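Local structure of putative MCP-type signal transduction protein (Campylobacter jejuni subsp. jejuni serotype O:2, 4WY9) at residues S42-E47 and T63-N68; L57-I62 and G102-L107; K245-G250 and A280-A285; Y257-S260 and D264-A267. The protein is a Campylobacter chemoreceptor whose periplasmic tandem-PAS sensory domain, the part described here, probably recognises its chemical signals indirectly and passes them on to control chemotaxis. All coordinates share one frame; numbering follows the deposited sequence.

Contact 1: residues S42-E47 and T63-N68; sequences SGTLTE and TNIITN
Thr44 meets Ile65 where the long helix 8-51 runs beside the short helix 59-70. The nearest CA atoms, those of Thr44 and Ile65, are 7.8 Å apart. Thr44 OG1 sits beside the backbone N (chi1 -61°), which leaves the methyl CG2 anti to that N and facing the other helix. CG2 approaches Ile65 CD1 to 3.6 Å, with the two side chains crossing obliquely. The hydroxyl OG1 is turned to its own helix, where it is hydrogen-bonded to Ser40 O. Leu45 follows. Its CB does not aim at the other helix, but the tip bends back, and CD2 lies 4.1 Å from Ile65 CD1. The Leu45 and Ile65 side chains lie alongside one another, running opposite ways. One isoleucine thus touches two successive residues of the long helix, and no hydrogen bond crosses between the segments. Thr44 is exposed and Leu45 buried, so the contact spans the boundary between surface and core. Ile41 and Met48 of helix 8-51 also touch Ile65. On the inner side, Leu45 packs on Ile172 of strand 163-173 and Leu81 of strand 78-83. Ile66 of helix 59-70 touches Leu81 and Thr79, so both helices cover this sheet.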
loop_
_atom_site.group_PDB
_atom_site.type_symbol
_atom_site.label_atom_id
_atom_site.label_comp_id
_atom_site.label_asym_id
_atom_site.label_seq_id
_atom_site.Cartn_x
_atom_site.Cartn_y
_atom_site.Cartn_z
ATOM N N SER A 42 7.779 -7.789 -13.574
ATOM C CA SER A 42 8.544 -8.876 -12.993
ATOM C C SER A 42 8.664 -10.030 -14.007
ATOM O O SER A 42 9.706 -10.663 -14.120
ATOM C CB SER A 42 7.966 -9.363 -11.662
ATOM O OG SER A 42 6.716 -9.996 -11.836
ATOM N N GLY A 43 7.598 -10.301 -14.752
ATOM C CA GLY A 43 7.656 -11.346 -15.747
ATOM C C GLY A 43 8.675 -11.042 -16.825
ATOM O O GLY A 43 9.498 -11.897 -17.215
ATOM N N THR A 44 8.641 -9.822 -17.320
ATOM C CA THR A 44 9.546 -9.409 -18.384
ATOM C C THR A 44 10.991 -9.402 -17.896
ATOM O O THR A 44 11.902 -9.862 -18.623
ATOM C CB THR A 44 9.134 -8.021 -18.933
ATOM O OG1 THR A 44 7.794 -8.114 -19.470
ATOM C CG2 THR A 44 10.065 -7.557 -19.995
ATOM N N LEU A 45 11.234 -8.919 -16.691
ATOM C CA LEU A 45 12.600 -8.898 -16.168
ATOM C C LEU A 45 13.129 -10.298 -15.863
ATOM O O LEU A 45 14.263 -10.597 -16.165
ATOM C CB LEU A 45 12.664 -7.997 -14.927
ATOM C CG LEU A 45 12.526 -6.502 -15.173
ATOM C CD1 LEU A 45 12.463 -5.707 -13.895
ATOM C CD2 LEU A 45 13.651 -5.990 -16.083
ATOM N N THR A 46 12.300 -11.177 -15.309
ATOM C CA THR A 46 12.760 -12.539 -15.065
ATOM C C THR A 46 13.068 -13.234 -16.397
ATOM O O THR A 46 14.056 -13.957 -16.509
ATOM C CB THR A 46 11.781 -13.314 -14.209
ATOM O OG1 THR A 46 11.914 -12.842 -12.871
ATOM C CG2 THR A 46 12.023 -14.811 -14.238
ATOM N N GLU A 47 12.253 -13.034 -17.425
ATOM C CA GLU A 47 12.558 -13.617 -18.723
ATOM C C GLU A 47 13.919 -13.103 -19.203
ATOM O O GLU A 47 14.730 -13.860 -19.711
ATOM C CB GLU A 47 11.469 -13.291 -19.730
ATOM C CG GLU A 47 11.708 -13.865 -21.131
ATOM C CD GLU A 47 11.979 -15.385 -21.138
ATOM O OE1 GLU A 47 11.405 -16.150 -20.313
ATOM O OE2 GLU A 47 12.793 -15.840 -22.012
ATOM N N THR A 63 16.136 -0.195 -18.258
ATOM C CA THR A 63 15.540 1.102 -18.052
ATOM C C THR A 63 14.261 1.273 -18.840
ATOM O O THR A 63 13.273 1.789 -18.338
ATOM C CB THR A 63 16.508 2.247 -18.438
ATOM O OG1 THR A 63 17.679 2.157 -17.621
ATOM C CG2 THR A 63 15.848 3.578 -18.265
ATOM N N ASN A 64 14.275 0.853 -20.096
ATOM C CA ASN A 64 13.132 1.050 -20.969
ATOM C C ASN A 64 11.971 0.221 -20.518
ATOM O O ASN A 64 10.829 0.673 -20.607
ATOM C CB ASN A 64 13.509 0.708 -22.400
ATOM C CG ASN A 64 14.490 1.664 -22.975
ATOM O OD1 ASN A 64 14.681 2.784 -22.472
ATOM N ND2 ASN A 64 15.133 1.249 -24.026
ATOM N N ILE A 65 12.228 -0.985 -20.003
ATOM C CA ILE A 65 11.136 -1.816 -19.462
ATOM C C ILE A 65 10.470 -1.126 -18.275
ATOM O O ILE A 65 9.233 -1.103 -18.161
ATOM C CB ILE A 65 11.666 -3.209 -19.063
ATOM C CG1 ILE A 65 12.033 -3.991 -20.321
ATOM C CG2 ILE A 65 10.695 -3.947 -18.185
ATOM C CD1 ILE A 65 12.858 -5.216 -20.026
ATOM N N ILE A 66 11.268 -0.530 -17.393
ATOM C CA ILE A 66 10.701 0.185 -16.260
ATOM C C ILE A 66 9.921 1.409 -16.683
ATOM O O ILE A 66 8.746 1.594 -16.280
ATOM C CB ILE A 66 11.808 0.622 -15.256
ATOM C CG1 ILE A 66 12.547 -0.589 -14.705
ATOM C CG2 ILE A 66 11.226 1.436 -14.121
ATOM C CD1 ILE A 66 13.816 -0.219 -13.932
ATOM N N THR A 67 10.513 2.256 -17.506
ATOM C CA THR A 67 9.871 3.513 -17.822
ATOM C C THR A 67 8.646 3.318 -18.714
ATOM O O THR A 67 7.669 4.043 -18.569
ATOM C CB THR A 67 10.834 4.547 -18.448
ATOM O OG1 THR A 67 11.376 4.025 -19.659
ATOM C CG2 THR A 67 11.989 4.837 -17.541
ATOM N N ASN A 68 8.669 2.325 -19.601
ATOM C CA ASN A 68 7.528 2.013 -20.420
ATOM C C ASN A 68 6.359 1.484 -19.571
ATOM O O ASN A 68 5.198 1.737 -19.893
ATOM C CB ASN A 68 7.897 1.024 -21.534
ATOM C CG ASN A 68 8.730 1.660 -22.648
ATOM O OD1 ASN A 68 8.698 2.869 -22.866
ATOM N ND2 ASN A 68 9.495 0.823 -23.375
#

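Contact 2: residues L57-I62 and G102-L107; sequences LDIDNI and GKFVML
Ile62 and Met106 have the nearest CA atoms of this pair, 9.8 Å apart, as the first turn of helix 59-70 packs over strand 104-110. This is helix-on-sheet packing in the membrane-distal PAS-like (PDC) module of the Cache clan, where helices cover an antiparallel sheet. The helix starts at Asp58, its N-cap. Asp58 OD1 accepts a hydrogen bond from Asn61 N at 2.9 Å, and the donor comes from above the carboxylate plane. On the other side the strand is extended, and Phe104 and Met106 both point toward the helix. Met106 is the main contributor. The bend at its last torsion (chi3 78°) lays both SD and CE against the helix, SD between the two isoleucines and CE on Ile59. Ile62 crosses it at about a right angle, with CG2 4.0 Å from SD. Ile59 comes at a slant and brings its far methyl CD1 to the methionine. A chi1 of -173° points its longer branch that way. All four touching residues are buried, and the contact is wholly apolar. Phe90 of helix 88-93 touches Ile59, Ile62 and Phe104, closing one flank. Ile62 also touches Met48 and Phe49 of helix 8-51. In the conformer described, Ile59 CD1 is shared, lying 3.8 Å from Met106 CE and 4.2 Å from Phe104 CZ.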
loop_
_atom_site.group_PDB
_atom_site.type_symbol
_atom_site.label_atom_id
_atom_site.label_comp_id
_atom_site.label_asym_id
_atom_site.label_seq_id
_atom_site.Cartn_x
_atom_site.Cartn_y
_atom_site.Cartn_z
ATOM N N LEU A 57 24.091 -8.347 -19.986
ATOM C CA LEU A 57 23.011 -7.538 -19.426
ATOM C C LEU A 57 23.155 -6.092 -19.861
ATOM O O LEU A 57 24.250 -5.503 -19.807
ATOM C CB LEU A 57 22.976 -7.631 -17.921
ATOM C CG LEU A 57 22.399 -8.918 -17.343
ATOM C CD1 LEU A 57 22.583 -8.961 -15.835
ATOM C CD2 LEU A 57 20.920 -9.130 -17.682
ATOM N N ASP A 58 22.023 -5.508 -20.257
ATOM C CA ASP A 58 21.942 -4.223 -20.953
ATOM C C ASP A 58 21.128 -3.251 -20.127
ATOM O O ASP A 58 19.911 -3.383 -20.020
ATOM C CB ASP A 58 21.346 -4.473 -22.335
ATOM C CG ASP A 58 21.224 -3.248 -23.217
ATOM O OD1 ASP A 58 20.844 -2.157 -22.732
ATOM O OD2 ASP A 58 21.458 -3.376 -24.443
ATOM N N ILE A 59 21.808 -2.245 -19.552
ATOM C CA ILE A 59 21.166 -1.321 -18.643
ATOM C C ILE A 59 20.021 -0.531 -19.279
ATOM O O ILE A 59 18.989 -0.306 -18.650
ATOM C CB ILE A 59 22.203 -0.343 -18.015
ATOM C CG1 ILE A 59 21.562 0.519 -16.936
ATOM C CG2 ILE A 59 22.889 0.496 -19.070
ATOM C CD1 ILE A 59 20.917 -0.263 -15.817
ATOM N N ASP A 60 20.186 -0.116 -20.534
ATOM C CA ASP A 60 19.140 0.608 -21.220
ATOM C C ASP A 60 17.929 -0.266 -21.502
ATOM O O ASP A 60 16.793 0.212 -21.421
ATOM C CB ASP A 60 19.676 1.213 -22.525
ATOM C CG ASP A 60 20.363 2.531 -22.337
ATOM O OD1 ASP A 60 20.641 2.892 -21.168
ATOM O OD2 ASP A 60 20.689 3.182 -23.349
ATOM N N ASN A 61 18.128 -1.538 -21.805
ATOM C CA ASN A 61 16.986 -2.434 -21.988
ATOM C C ASN A 61 16.175 -2.509 -20.714
ATOM O O ASN A 61 14.952 -2.471 -20.734
ATOM C CB ASN A 61 17.423 -3.803 -22.419
ATOM C CG ASN A 61 17.765 -3.897 -23.906
ATOM O OD1 ASN A 61 17.581 -2.922 -24.650
ATOM N ND2 ASN A 61 18.258 -5.029 -24.328
ATOM N N ILE A 62 16.859 -2.606 -19.577
ATOM C CA ILE A 62 16.176 -2.638 -18.285
ATOM C C ILE A 62 15.446 -1.319 -18.032
ATOM O O ILE A 62 14.306 -1.300 -17.591
ATOM C CB ILE A 62 17.170 -2.953 -17.158
ATOM C CG1 ILE A 62 17.712 -4.366 -17.311
ATOM C CG2 ILE A 62 16.533 -2.763 -15.798
ATOM C CD1 ILE A 62 18.845 -4.725 -16.381
ATOM N N GLY A 102 26.224 1.626 -1.260
ATOM C CA GLY A 102 26.684 1.071 -2.530
ATOM C C GLY A 102 25.806 -0.007 -3.104
ATOM O O GLY A 102 26.194 -0.729 -4.029
ATOM N N LYS A 103 24.582 -0.122 -2.600
ATOM C CA LYS A 103 23.627 -1.019 -3.219
ATOM C C LYS A 103 23.066 -0.409 -4.495
ATOM O O LYS A 103 23.019 0.806 -4.648
ATOM C CB LYS A 103 22.489 -1.360 -2.258
ATOM C CG LYS A 103 22.993 -2.229 -1.116
ATOM C CD LYS A 103 21.921 -2.713 -0.240
ATOM C CE LYS A 103 22.533 -3.725 0.737
ATOM N NZ LYS A 103 23.382 -3.056 1.705
ATOM N N PHE A 104 22.644 -1.270 -5.406
ATOM C CA PHE A 104 22.143 -0.838 -6.695
ATOM C C PHE A 104 20.621 -0.811 -6.702
ATOM O O PHE A 104 19.960 -1.850 -6.649
ATOM C CB PHE A 104 22.648 -1.731 -7.826
ATOM C CG PHE A 104 22.201 -1.256 -9.178
ATOM C CD1 PHE A 104 22.904 -0.248 -9.840
ATOM C CD2 PHE A 104 21.062 -1.768 -9.778
ATOM C CE1 PHE A 104 22.481 0.223 -11.048
ATOM C CE2 PHE A 104 20.650 -1.310 -11.006
ATOM C CZ PHE A 104 21.357 -0.316 -11.639
ATOM N N VAL A 105 20.056 0.396 -6.761
ATOM C CA VAL A 105 18.617 0.599 -6.766
ATOM C C VAL A 105 18.279 1.656 -7.814
ATOM O O VAL A 105 18.764 2.787 -7.744
ATOM C CB VAL A 105 18.063 1.015 -5.378
ATOM C CG1 VAL A 105 16.571 1.294 -5.499
ATOM C CG2 VAL A 105 18.366 -0.016 -4.315
ATOM N N MET A 106 17.485 1.280 -8.806
ATOM C CA MET A 106 16.926 2.216 -9.757
ATOM C C MET A 106 15.581 2.660 -9.229
ATOM O O MET A 106 14.637 1.861 -9.229
ATOM C CB MET A 106 16.771 1.581 -11.122
ATOM C CG MET A 106 18.085 1.007 -11.667
ATOM S SD MET A 106 17.893 -0.054 -13.134
ATOM C CE MET A 106 17.677 1.152 -14.381
ATOM N N LEU A 107 15.486 3.905 -8.763
ATOM C CA LEU A 107 14.299 4.434 -8.133
ATOM C C LEU A 107 13.720 5.537 -8.999
ATOM O O LEU A 107 14.441 6.479 -9.356
ATOM C CB LEU A 107 14.621 4.970 -6.737
ATOM C CG LEU A 107 13.490 5.607 -5.916
ATOM C CD1 LEU A 107 12.367 4.607 -5.631
ATOM C CD2 LEU A 107 14.033 6.193 -4.634
#

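Contact 3: residues K245-G250 and A280-A285; sequences KAISEG and AVLVTA
Ile247 supplies the helix side of this contact, and Ala280 and Leu282 supply the strand side. Every interaction across it is apolar. Ile247 CG1 lies 4.4 Å from the methyl CB of Ala280, and in the Leu282 conformer described Ile247 CD1 lies 4.2 Å from Leu282 CD1. These two longer side chains cross at about a right angle. A chi1 of -66° and a stretched chi2 of 164° carry Ile247 CD1 out toward the leucine. The nearest CA atoms are those of Ile247 and Ala280, 6.5 Å apart. The small alanine is consistent with this close approach. Ile269 of the next strand, 264-274, touches all three residues.

No hydrogen bond crosses the contact. Helix 241-249 closes in a Schellman motif at Gly250 (positive phi), whose N bonds to Ile247 O at 3.1 Å. The strand bonds to its sheet neighbours: Ala280 and Leu282 to Leu212 and Val210 of strand 209-213 on one side, and Val281 and Val283 to Asn270 and Ala268 of strand 264-274 on the other.

Nothing polar bridges the three buried residues. The helix here probably rests on the sheet, likely that of the second tandem-PAS module, through apolar burial.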
loop_
_atom_site.group_PDB
_atom_site.type_symbol
_atom_site.label_atom_id
_atom_site.label_comp_id
_atom_site.label_asym_id
_atom_site.label_seq_id
_atom_site.Cartn_x
_atom_site.Cartn_y
_atom_site.Cartn_z
ATOM N N LYS A 245 -12.779 -7.633 16.261
ATOM C CA LYS A 245 -12.852 -9.048 15.934
ATOM C C LYS A 245 -13.210 -9.243 14.454
ATOM O O LYS A 245 -12.623 -10.087 13.781
ATOM C CB LYS A 245 -13.876 -9.776 16.822
ATOM C CG LYS A 245 -13.290 -10.410 18.043
ATOM C CD LYS A 245 -13.911 -11.757 18.340
ATOM C CE LYS A 245 -15.389 -11.631 18.653
ATOM N NZ LYS A 245 -15.926 -12.901 19.238
ATOM N N ALA A 246 -14.154 -8.455 13.957
ATOM C CA ALA A 246 -14.525 -8.528 12.547
ATOM C C ALA A 246 -13.362 -8.204 11.634
ATOM O O ALA A 246 -13.134 -8.865 10.620
ATOM C CB ALA A 246 -15.710 -7.586 12.246
ATOM N N ILE A 247 -12.613 -7.160 12.002
ATOM C CA ILE A 247 -11.435 -6.787 11.233
ATOM C C ILE A 247 -10.427 -7.900 11.239
ATOM O O ILE A 247 -9.907 -8.271 10.193
ATOM C CB ILE A 247 -10.819 -5.475 11.757
ATOM C CG1 ILE A 247 -11.760 -4.301 11.529
ATOM C CG2 ILE A 247 -9.481 -5.209 11.106
ATOM C CD1 ILE A 247 -11.428 -3.044 12.334
ATOM N N SER A 248 -10.152 -8.452 12.428
ATOM C CA SER A 248 -9.124 -9.480 12.575
ATOM C C SER A 248 -9.459 -10.718 11.749
ATOM O O SER A 248 -8.567 -11.411 11.235
ATOM C CB SER A 248 -8.965 -9.845 14.067
ATOM O OG SER A 248 -8.555 -8.716 14.828
ATOM N N GLU A 249 -10.747 -10.989 11.614
ATOM C CA GLU A 249 -11.233 -12.155 10.908
ATOM C C GLU A 249 -11.543 -11.924 9.436
ATOM O O GLU A 249 -11.903 -12.860 8.716
ATOM C CB GLU A 249 -12.459 -12.679 11.630
ATOM C CG GLU A 249 -12.158 -13.191 13.031
ATOM C CD GLU A 249 -13.402 -13.438 13.855
ATOM O OE1 GLU A 249 -14.506 -13.228 13.360
ATOM O OE2 GLU A 249 -13.268 -13.787 15.040
ATOM N N GLY A 250 -11.362 -10.693 8.971
ATOM C CA GLY A 250 -11.599 -10.396 7.582
ATOM C C GLY A 250 -13.058 -10.449 7.181
ATOM O O GLY A 250 -13.393 -10.817 6.056
ATOM N N ALA A 280 -9.196 -3.507 5.595
ATOM C CA ALA A 280 -10.576 -3.166 5.857
ATOM C C ALA A 280 -10.786 -1.674 5.771
ATOM O O ALA A 280 -9.885 -0.891 6.118
ATOM C CB ALA A 280 -11.018 -3.669 7.234
ATOM N N VAL A 281 -11.967 -1.274 5.307
ATOM C CA VAL A 281 -12.438 0.068 5.472
ATOM C C VAL A 281 -13.408 0.079 6.634
ATOM O O VAL A 281 -14.313 -0.755 6.696
ATOM C CB VAL A 281 -13.106 0.647 4.201
ATOM C CG1 VAL A 281 -13.635 2.043 4.452
ATOM C CG2 VAL A 281 -12.115 0.641 3.055
ATOM N N LEU A 282 -13.205 1.014 7.553
ATOM C CA LEU A 282 -14.050 1.255 8.722
ATOM C C LEU A 282 -14.648 2.626 8.552
ATOM O O LEU A 282 -13.938 3.608 8.353
ATOM C CB LEU A 282 -13.206 1.167 9.999
ATOM C CG LEU A 282 -13.831 1.395 11.382
ATOM C CD1 LEU A 282 -12.972 0.817 12.487
ATOM C CD2 LEU A 282 -14.022 2.870 11.636
ATOM N N VAL A 283 -15.968 2.741 8.681
ATOM C CA VAL A 283 -16.633 4.028 8.655
ATOM C C VAL A 283 -17.616 4.108 9.811
ATOM O O VAL A 283 -18.393 3.165 10.037
ATOM C CB VAL A 283 -17.359 4.317 7.318
ATOM C CG1 VAL A 283 -18.049 5.668 7.361
ATOM C CG2 VAL A 283 -16.373 4.290 6.178
ATOM N N THR A 284 -17.584 5.216 10.538
ATOM C CA THR A 284 -18.456 5.413 11.678
ATOM C C THR A 284 -19.445 6.543 11.485
ATOM O O THR A 284 -19.253 7.455 10.655
ATOM C CB THR A 284 -17.670 5.711 12.929
ATOM O OG1 THR A 284 -17.131 7.026 12.848
ATOM C CG2 THR A 284 -16.582 4.698 13.165
ATOM N N ALA A 285 -20.515 6.486 12.284
ATOM C CA ALA A 285 -21.488 7.564 12.455
ATOM C C ALA A 285 -21.809 7.659 13.936
ATOM O O ALA A 285 -22.408 6.742 14.484
ATOM C CB ALA A 285 -22.748 7.307 11.642
#

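Contact 4: residues Y257-S260 and D264-A267; sequences YIAS and DSYA. With ACT (acetate ion), chain B.
Tyr257 carries the main flat group here. Ala267 CB approaches its ring obliquely, 3.8 Å from CG, and also lies 3.5 Å from Tyr257 CB. At the ring edge, near its plane, sits OXT of an acetate ion, probably from the crystallisation liquor. The phenol OH gives that oxygen a hydrogen bond of 2.6 Å. A chi1 of 177° swings the ring out from the neighbouring strand and lets it reach the ion. The flat acetate is gripped at both oxygens. OXT also accepts from Ser260 N at 2.8 Å, and the other oxygen, O, accepts from Ser260 OG. The ion is further hydrogen-bonded to His221 NE2. Such ions often mark pockets, but no role as a ligand follows from this one.

The two segments form the end of a beta hairpin made by strands 253-258 and 264-274, at the edge of the five-stranded antiparallel sheet. Tyr257 and Ser265 are a hydrogen-bonded pair. Tyr257 N gives to Ser265 O at 2.9 Å, and Ser265 N gives to Tyr257 O at 2.7 Å. Neither is straight, with N-H...O angles of 149° and 138°. Ile258 and Asp264 form the next, non-hydrogen-bonded pair, their CA atoms 4.5 Å apart. Their side chains lie on the face opposite Tyr257 and Ser265. Asp264 OD1 forms a salt bridge with Lys287, while Ser265 OG is hydrogen-bonded to Asp263 O beside the turn.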
loop_
_atom_site.group_PDB
_atom_site.type_symbol
_atom_site.label_atom_id
_atom_site.label_comp_id
_atom_site.label_asym_id
_atom_site.label_seq_id
_atom_site.Cartn_x
_atom_site.Cartn_y
_atom_site.Cartn_z
ATOM N N TYR A 257 -20.170 0.692 18.307
ATOM C CA TYR A 257 -18.739 0.942 18.418
ATOM C C TYR A 257 -18.473 2.224 19.171
ATOM O O TYR A 257 -19.030 3.243 18.856
ATOM C CB TYR A 257 -18.148 1.051 16.997
ATOM C CG TYR A 257 -16.671 1.388 16.915
ATOM C CD1 TYR A 257 -15.708 0.432 17.182
ATOM C CD2 TYR A 257 -16.249 2.663 16.532
ATOM C CE1 TYR A 257 -14.376 0.725 17.095
ATOM C CE2 TYR A 257 -14.896 2.962 16.437
ATOM C CZ TYR A 257 -13.972 1.995 16.737
ATOM O OH TYR A 257 -12.633 2.280 16.677
ATOM N N ILE A 258 -17.571 2.169 20.144
ATOM C CA ILE A 258 -17.144 3.355 20.855
ATOM C C ILE A 258 -15.783 3.770 20.312
ATOM O O ILE A 258 -14.809 3.039 20.477
ATOM C CB ILE A 258 -17.079 3.151 22.372
ATOM C CG1 ILE A 258 -18.467 2.774 22.897
ATOM C CG2 ILE A 258 -16.539 4.397 23.037
ATOM C CD1 ILE A 258 -18.492 2.534 24.373
ATOM N N ALA A 259 -15.751 4.920 19.646
ATOM C CA ALA A 259 -14.565 5.358 18.914
ATOM C C ALA A 259 -13.489 5.899 19.840
ATOM O O ALA A 259 -13.732 6.135 21.014
ATOM C CB ALA A 259 -14.942 6.409 17.902
ATOM N N SER A 260 -12.286 6.086 19.294
ATOM C CA SER A 260 -11.153 6.534 20.078
ATOM C C SER A 260 -11.362 7.940 20.635
ATOM O O SER A 260 -10.723 8.317 21.623
ATOM C CB SER A 260 -9.871 6.507 19.221
ATOM O OG SER A 260 -9.971 7.401 18.138
ATOM N N ASP A 264 -19.884 7.325 20.993
ATOM C CA ASP A 264 -20.694 6.136 20.849
ATOM C C ASP A 264 -21.313 6.142 19.446
ATOM O O ASP A 264 -22.052 7.069 19.100
ATOM C CB ASP A 264 -21.763 6.117 21.938
ATOM C CG ASP A 264 -22.481 4.799 22.046
ATOM O OD1 ASP A 264 -22.306 3.935 21.196
ATOM O OD2 ASP A 264 -23.209 4.642 23.035
ATOM N N SER A 265 -21.008 5.130 18.642
ATOM C CA SER A 265 -21.231 5.181 17.219
ATOM C C SER A 265 -21.839 3.908 16.654
ATOM O O SER A 265 -21.808 2.851 17.298
ATOM C CB SER A 265 -19.909 5.457 16.476
ATOM O OG SER A 265 -19.229 6.602 17.009
ATOM N N TYR A 266 -22.358 4.013 15.430
ATOM C CA TYR A 266 -22.500 2.870 14.551
ATOM C C TYR A 266 -21.237 2.792 13.708
ATOM O O TYR A 266 -20.709 3.821 13.280
ATOM C CB TYR A 266 -23.734 2.989 13.659
ATOM C CG TYR A 266 -25.027 3.065 14.442
ATOM C CD1 TYR A 266 -25.496 1.970 15.124
ATOM C CD2 TYR A 266 -25.781 4.232 14.464
ATOM C CE1 TYR A 266 -26.675 2.029 15.869
ATOM C CE2 TYR A 266 -26.944 4.299 15.183
ATOM C CZ TYR A 266 -27.403 3.196 15.877
ATOM O OH TYR A 266 -28.571 3.282 16.593
ATOM N N ALA A 267 -20.746 1.587 13.452
ATOM C CA ALA A 267 -19.541 1.399 12.631
ATOM C C ALA A 267 -19.750 0.286 11.655
ATOM O O ALA A 267 -20.168 -0.805 12.058
ATOM C CB ALA A 267 -18.325 1.106 13.485
HETATM C C ACT B . -11.500 5.356 15.738
HETATM O O ACT B . -10.824 6.412 15.906
HETATM O OXT ACT B . -12.017 4.820 16.760
HETATM C CH3 ACT B . -11.639 4.740 14.390
#

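How the contacts relate
The four contacts fall into two groups at opposite sides of the chain's centre. Contacts 1 and 2 share helix 59-70, have centres 11 Å apart, and alternate along the chain. Thr63 and Ile66 of contact 1 both touch Met106 of contact 2. Contacts 3 and 4 have centres 12 Å apart and belong to the five-stranded sheet. Contact 4 is nested in the loop closed by contact 3, and Ala285 N probably bonds to Tyr266 O between neighbouring strands. Between the groups, contact centres are about 37 to 50 Å apart. This matches a tandem-PAS layout of two modules, with helix 8-51 running along both.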